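Side-chain contacts in DUF4875 domain-containing protein (Desulfovibrio piger, PDB 4LG3), which is of unknown function, being an uncharacterised member of the DUF4875 family, which belongs to the CamS-like clan: residues L33-K38 and A44-S49; L80-G85 and K129-W134. All coordinates share one frame; numbering follows the deposited sequence.

How the contacts relate
Contacts 1 and 2 illustrate how a mixed sheet is tied to the chain beyond its strands by chemistry suited to each place. Both start from neighbouring parallel strands, 26-36 and 75-81, and they touch where Ala44 CB lies 3.6 Å from Pro84 CD and where Leu33 meets Leu80. Contact 1 joins segments close in sequence, with a buried end at Leu33 and Ser48 and a charged, more open end at Glu35 and Arg46, where waters and a sulfate take part. Contact 2 bridges distant parts of the chain, the turn after strand 75-81 and helix 125-137, through a small, partly buried cluster of neutral hydroxyl and amide groups.

Contact 1 of 2, residues L33-K38 and A44-S49; sequences LVEQDK and ARRDSS. With SO4 (sulfate ion), chain E.
The carboxylate of Glu35 and the guanidinium of Arg46 are turned 63° apart; OE2 of Glu35 stands well out of the guanidinium plane, 4.0 Å from Arg46 NE, in a long salt bridge to which no N-H contributes. At the guanidinium edge a sulfate, probably from the crystallisation liquor, places O4 in plane, 2.6 Å from Arg46 NH2; the backbone N of Lys38 holds its O2. The directed bonds of Glu35 come from the backbone and from a water instead. With CG between the backbone N and carbonyl carbon (chi1 67°), Glu35 OE2 receives Arg46 N at 2.8 Å, almost straight (173°), and a water that also accepts from Asp47 N. Arg45 N donates to Leu33 O at 2.9 Å, and Leu33 CD1 packs on Ser48 CB, whose OG is bound to Leu123 N. Arg45 sends NH1 to Gln8 and to a water on Val34 O. The contact lies at the end of the antiparallel hairpin of strands 26-36 and 42-44, where Val34 and Ala44 form a non-hydrogen-bonded pair; Arg45 N and Arg46 N hold the loop leading to helix 53-71 back against the first strand.

Contact 2 of 2, residues L80-G85 and K129-W134; sequences LDSQPG and KIQCLW. With EDO (1,2-ethanediol), chain H.
Leaving strand 75-81, the chain passes helix 125-137 with Ser82 and Gln131 having the nearest CA atoms at 8.9 Å, and polar side chains span the gap, the reach coming mainly from the two glutamines. Ser82 OG donates to Gln131 OE1 at 2.6 Å, a short bond tilted 16° from the carbonyl plane. Gln131 reaches across with CG anti to its carbonyl carbon (chi1 -74°) and the rest extended, carrying its amide to Ser82. The Ser82 hydroxyl accepts from Thr91 N, while Gln131 NE2 is bound to Leu169 O and Thr91 OG1, so both ends of this buried amide are satisfied and its rotation fixed. Gln83 runs past Gln131 in the opposite direction, its amide plane 26° from the other. Gln83 NE2 lies 3.4 Å from Gln131 CB and makes only a weak bond to Gln131 OE1; the stronger partner is Leu128 O of the helix. One turn further along the helix, Trp134 NE1 donates to a 1,2-ethanediol, probably from the crystallisation liquor, while its side chain touches Leu152 of helix 149-160. This is a polar sheet-to-helix junction: the loop after strand 75-81 is joined to helix 125-137 by buried Gln131, with Gln83 adding its bond to Leu128 O.

Contact 1 of 2, residues L33-K38 and A44-S49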
loop_
_atom_site.group_PDB
_atom_site.type_symbol
_atom_site.label_atom_id
_atom_site.label_comp_id
_atom_site.label_asym_id
_atom_site.label_seq_id
_atom_site.Cartn_x
_atom_site.Cartn_y
_atom_site.Cartn_z
ATOM N N LEU A 33 7.222 2.159 1.154
ATOM C CA LEU A 33 8.509 2.305 0.501
ATOM C C LEU A 33 9.345 3.300 1.264
ATOM O O LEU A 33 8.834 4.358 1.659
ATOM C CB LEU A 33 8.370 2.757 -0.952
ATOM C CG LEU A 33 7.666 1.828 -1.917
ATOM C CD1 LEU A 33 7.664 2.436 -3.299
ATOM C CD2 LEU A 33 8.277 0.406 -1.907
ATOM N N VAL A 34 10.627 2.979 1.466
ATOM C CA VAL A 34 11.549 3.869 2.176
ATOM C C VAL A 34 12.799 4.157 1.353
ATOM O O VAL A 34 13.106 3.463 0.376
ATOM C CB VAL A 34 11.944 3.350 3.587
ATOM C CG1 VAL A 34 10.716 3.233 4.492
ATOM C CG2 VAL A 34 12.716 2.031 3.511
ATOM N N GLU A 35 13.528 5.194 1.766
ATOM C CA GLU A 35 14.831 5.532 1.177
ATOM C C GLU A 35 15.719 6.133 2.241
ATOM O O GLU A 35 15.214 6.555 3.273
ATOM C CB GLU A 35 14.684 6.481 -0.032
ATOM C CG GLU A 35 14.186 7.870 0.314
ATOM C CD GLU A 35 13.981 8.768 -0.884
ATOM O OE1 GLU A 35 14.878 8.817 -1.755
ATOM O OE2 GLU A 35 12.922 9.428 -0.951
ATOM N N GLN A 36 17.027 6.213 1.984
ATOM C CA GLN A 36 17.986 6.894 2.875
ATOM C C GLN A 36 18.087 8.358 2.525
ATOM O O GLN A 36 18.206 8.685 1.335
ATOM C CB GLN A 36 19.392 6.314 2.744
ATOM C CG GLN A 36 19.543 4.881 3.128
ATOM C CD GLN A 36 21.004 4.557 3.260
ATOM O OE1 GLN A 36 21.657 4.923 4.246
ATOM N NE2 GLN A 36 21.560 3.894 2.255
ATOM N N ASP A 37 18.085 9.245 3.547
ATOM C CA ASP A 37 18.299 10.680 3.343
ATOM C C ASP A 37 19.819 10.955 3.394
ATOM O O ASP A 37 20.596 10.033 3.690
ATOM C CB ASP A 37 17.495 11.558 4.343
ATOM C CG ASP A 37 17.807 11.455 5.828
ATOM O OD1 ASP A 37 18.957 11.077 6.182
ATOM O OD2 ASP A 37 16.930 11.818 6.638
ATOM N N LYS A 38 20.236 12.210 3.134
ATOM C CA LYS A 38 21.643 12.645 3.126
ATOM C C LYS A 38 22.401 12.291 4.431
ATOM O O LYS A 38 23.596 11.991 4.376
ATOM C CB LYS A 38 21.741 14.152 2.843
ATOM C CG LYS A 38 22.081 14.436 1.383
ATOM C CD LYS A 38 21.392 15.679 0.819
ATOM C CE LYS A 38 21.483 15.775 -0.696
ATOM N NZ LYS A 38 22.804 16.287 -1.174
ATOM N N ALA A 44 10.172 7.863 4.632
ATOM C CA ALA A 44 9.170 7.476 3.645
ATOM C C ALA A 44 9.639 7.994 2.289
ATOM O O ALA A 44 10.128 9.121 2.221
ATOM C CB ALA A 44 7.828 8.079 4.012
ATOM N N ARG A 45 9.612 7.152 1.251
ATOM C CA ARG A 45 10.091 7.503 -0.084
ATOM C C ARG A 45 9.357 8.756 -0.599
ATOM O O ARG A 45 8.129 8.775 -0.678
ATOM C CB ARG A 45 9.930 6.319 -1.046
ATOM C CG ARG A 45 10.562 6.601 -2.386
ATOM C CD ARG A 45 11.040 5.352 -3.015
ATOM N NE ARG A 45 11.615 5.616 -4.326
ATOM C CZ ARG A 45 12.056 4.663 -5.134
ATOM N NH1 ARG A 45 12.000 3.386 -4.761
ATOM N NH2 ARG A 45 12.544 4.972 -6.330
ATOM N N ARG A 46 10.137 9.807 -0.889
ATOM C CA ARG A 46 9.680 11.133 -1.285
ATOM C C ARG A 46 8.882 11.117 -2.593
ATOM O O ARG A 46 7.906 11.845 -2.702
ATOM C CB ARG A 46 10.873 12.100 -1.377
ATOM C CG ARG A 46 11.535 12.367 -0.027
ATOM C CD ARG A 46 12.456 13.560 -0.068
ATOM N NE ARG A 46 13.857 13.164 0.045
ATOM C CZ ARG A 46 14.681 13.558 1.019
ATOM N NH1 ARG A 46 14.245 14.356 1.990
ATOM N NH2 ARG A 46 15.940 13.150 1.036
ATOM N N ASP A 47 9.303 10.304 -3.574
ATOM C CA ASP A 47 8.659 10.198 -4.880
ATOM C C ASP A 47 8.825 8.780 -5.426
ATOM O O ASP A 47 9.943 8.339 -5.614
ATOM C CB ASP A 47 9.262 11.247 -5.850
ATOM C CG ASP A 47 8.456 11.547 -7.113
ATOM O OD1 ASP A 47 8.145 10.596 -7.862
ATOM O OD2 ASP A 47 8.194 12.747 -7.385
ATOM N N SER A 48 7.725 8.070 -5.666
ATOM C CA SER A 48 7.756 6.707 -6.220
ATOM C C SER A 48 7.154 6.652 -7.667
ATOM O O SER A 48 6.904 5.558 -8.193
ATOM C CB SER A 48 7.029 5.724 -5.293
ATOM O OG SER A 48 5.742 6.156 -4.884
ATOM N N SER A 49 7.010 7.809 -8.339
ATOM C CA SER A 49 6.390 7.835 -9.677
ATOM C C SER A 49 7.233 7.139 -10.763
ATOM O O SER A 49 6.690 6.792 -11.827
ATOM C CB SER A 49 6.049 9.256 -10.103
ATOM O OG SER A 49 7.210 10.062 -10.057
HETATM S S SO4 E . 18.862 12.795 -0.085
HETATM O O1 SO4 E . 20.149 12.103 0.025
HETATM O O2 SO4 E . 18.627 13.660 1.086
HETATM O O3 SO4 E . 18.858 13.630 -1.292
HETATM O O4 SO4 E . 17.817 11.771 -0.174
HETATM O O HOH W 1 11.724 2.280 -1.823
HETATM O O HOH W 2 12.121 9.725 -3.685
#

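Contact 2 of 2, residues L80-G85 and K129-W134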
loop_
_atom_site.group_PDB
_atom_site.type_symbol
_atom_site.label_atom_id
_atom_site.label_comp_id
_atom_site.label_asym_id
_atom_site.label_seq_id
_atom_site.Cartn_x
_atom_site.Cartn_y
_atom_site.Cartn_z
ATOM N N LEU A 80 0.976 -2.738 0.372
ATOM C CA LEU A 80 1.914 -1.649 0.224
ATOM C C LEU A 80 1.112 -0.357 0.112
ATOM O O LEU A 80 0.315 -0.204 -0.813
ATOM C CB LEU A 80 2.850 -1.854 -0.978
ATOM C CG LEU A 80 3.787 -0.707 -1.368
ATOM C CD1 LEU A 80 4.863 -0.487 -0.309
ATOM C CD2 LEU A 80 4.412 -0.978 -2.722
ATOM N N ASP A 81 1.318 0.562 1.076
ATOM C CA ASP A 81 0.654 1.870 1.073
ATOM C C ASP A 81 1.549 2.942 0.428
ATOM O O ASP A 81 2.765 2.796 0.414
ATOM C CB ASP A 81 0.230 2.296 2.488
ATOM C CG ASP A 81 -0.854 1.431 3.088
ATOM O OD1 ASP A 81 -1.879 1.197 2.399
ATOM O OD2 ASP A 81 -0.712 1.039 4.268
ATOM N N SER A 82 0.936 4.011 -0.101
ATOM C CA SER A 82 1.620 5.126 -0.773
ATOM C C SER A 82 2.576 5.863 0.160
ATOM O O SER A 82 3.567 6.431 -0.300
ATOM C CB SER A 82 0.612 6.108 -1.357
ATOM O OG SER A 82 -0.253 6.619 -0.355
ATOM N N GLN A 83 2.283 5.847 1.458
ATOM C CA GLN A 83 3.066 6.506 2.491
ATOM C C GLN A 83 2.490 6.200 3.879
ATOM O O GLN A 83 1.340 5.766 3.970
ATOM C CB GLN A 83 3.059 8.038 2.246
ATOM C CG GLN A 83 1.687 8.712 2.365
ATOM C CD GLN A 83 1.734 10.174 2.085
ATOM O OE1 GLN A 83 2.719 10.872 2.320
ATOM N NE2 GLN A 83 0.677 10.668 1.555
ATOM N N PRO A 84 3.228 6.456 4.987
ATOM C CA PRO A 84 2.596 6.321 6.321
ATOM C C PRO A 84 1.470 7.357 6.468
ATOM O O PRO A 84 1.527 8.428 5.881
ATOM C CB PRO A 84 3.741 6.621 7.298
ATOM C CG PRO A 84 4.980 6.536 6.494
ATOM C CD PRO A 84 4.614 6.951 5.107
ATOM N N GLY A 85 0.461 7.045 7.239
ATOM C CA GLY A 85 -0.629 7.984 7.443
ATOM C C GLY A 85 -1.943 7.350 7.839
ATOM O O GLY A 85 -2.044 6.123 7.900
ATOM N N LYS A 129 1.851 14.680 -1.169
ATOM C CA LYS A 129 1.554 15.859 -0.359
ATOM C C LYS A 129 0.040 16.101 -0.354
ATOM O O LYS A 129 -0.507 16.413 0.705
ATOM C CB LYS A 129 2.320 17.104 -0.886
ATOM C CG LYS A 129 2.124 18.397 -0.077
ATOM C CD LYS A 129 3.016 18.465 1.170
ATOM C CE LYS A 129 2.318 19.088 2.363
ATOM N NZ LYS A 129 2.974 18.712 3.649
ATOM N N ILE A 130 -0.635 15.934 -1.512
ATOM C CA ILE A 130 -2.085 16.150 -1.627
ATOM C C ILE A 130 -2.804 15.151 -0.699
ATOM O O ILE A 130 -3.729 15.553 0.031
ATOM C CB ILE A 130 -2.584 16.069 -3.111
ATOM C CG1 ILE A 130 -2.076 17.257 -3.941
ATOM C CG2 ILE A 130 -4.113 15.994 -3.198
ATOM C CD1 ILE A 130 -2.277 17.116 -5.461
ATOM N N GLN A 131 -2.343 13.866 -0.705
ATOM C CA GLN A 131 -2.852 12.754 0.133
ATOM C C GLN A 131 -2.712 13.053 1.609
ATOM O O GLN A 131 -3.631 12.794 2.380
ATOM C CB GLN A 131 -2.094 11.456 -0.158
ATOM C CG GLN A 131 -2.462 10.829 -1.476
ATOM C CD GLN A 131 -1.956 9.427 -1.535
ATOM O OE1 GLN A 131 -0.909 9.089 -0.971
ATOM N NE2 GLN A 131 -2.688 8.586 -2.222
ATOM N N CYS A 132 -1.558 13.604 1.983
ATOM C CA CYS A 132 -1.241 14.002 3.348
ATOM C C CYS A 132 -2.181 15.146 3.807
ATOM O O CYS A 132 -2.747 15.057 4.906
ATOM C CB CYS A 132 0.227 14.398 3.459
ATOM S SG CYS A 132 0.737 14.857 5.136
ATOM N N LEU A 133 -2.386 16.177 2.948
ATOM C CA LEU A 133 -3.292 17.283 3.242
ATOM C C LEU A 133 -4.724 16.787 3.334
ATOM O O LEU A 133 -5.402 17.127 4.292
ATOM C CB LEU A 133 -3.175 18.407 2.217
ATOM C CG LEU A 133 -1.838 19.153 2.144
ATOM C CD1 LEU A 133 -1.902 20.271 1.128
ATOM C CD2 LEU A 133 -1.426 19.698 3.494
ATOM N N TRP A 134 -5.150 15.910 2.395
ATOM C CA TRP A 134 -6.467 15.254 2.380
ATOM C C TRP A 134 -6.747 14.624 3.743
ATOM O O TRP A 134 -7.751 14.955 4.364
ATOM C CB TRP A 134 -6.530 14.172 1.278
ATOM C CG TRP A 134 -7.920 13.678 0.996
ATOM C CD1 TRP A 134 -8.627 12.754 1.713
ATOM C CD2 TRP A 134 -8.799 14.138 -0.044
ATOM N NE1 TRP A 134 -9.885 12.597 1.178
ATOM C CE2 TRP A 134 -10.020 13.436 0.099
ATOM C CE3 TRP A 134 -8.662 15.054 -1.108
ATOM C CZ2 TRP A 134 -11.093 13.602 -0.799
ATOM C CZ3 TRP A 134 -9.727 15.234 -1.982
ATOM C CH2 TRP A 134 -10.927 14.517 -1.825
HETATM C C1 EDO H . -13.429 10.950 1.141
HETATM O O1 EDO H . -12.234 10.947 1.956
HETATM C C2 EDO H . -13.157 10.590 -0.388
HETATM O O2 EDO H . -11.976 9.753 -0.587
#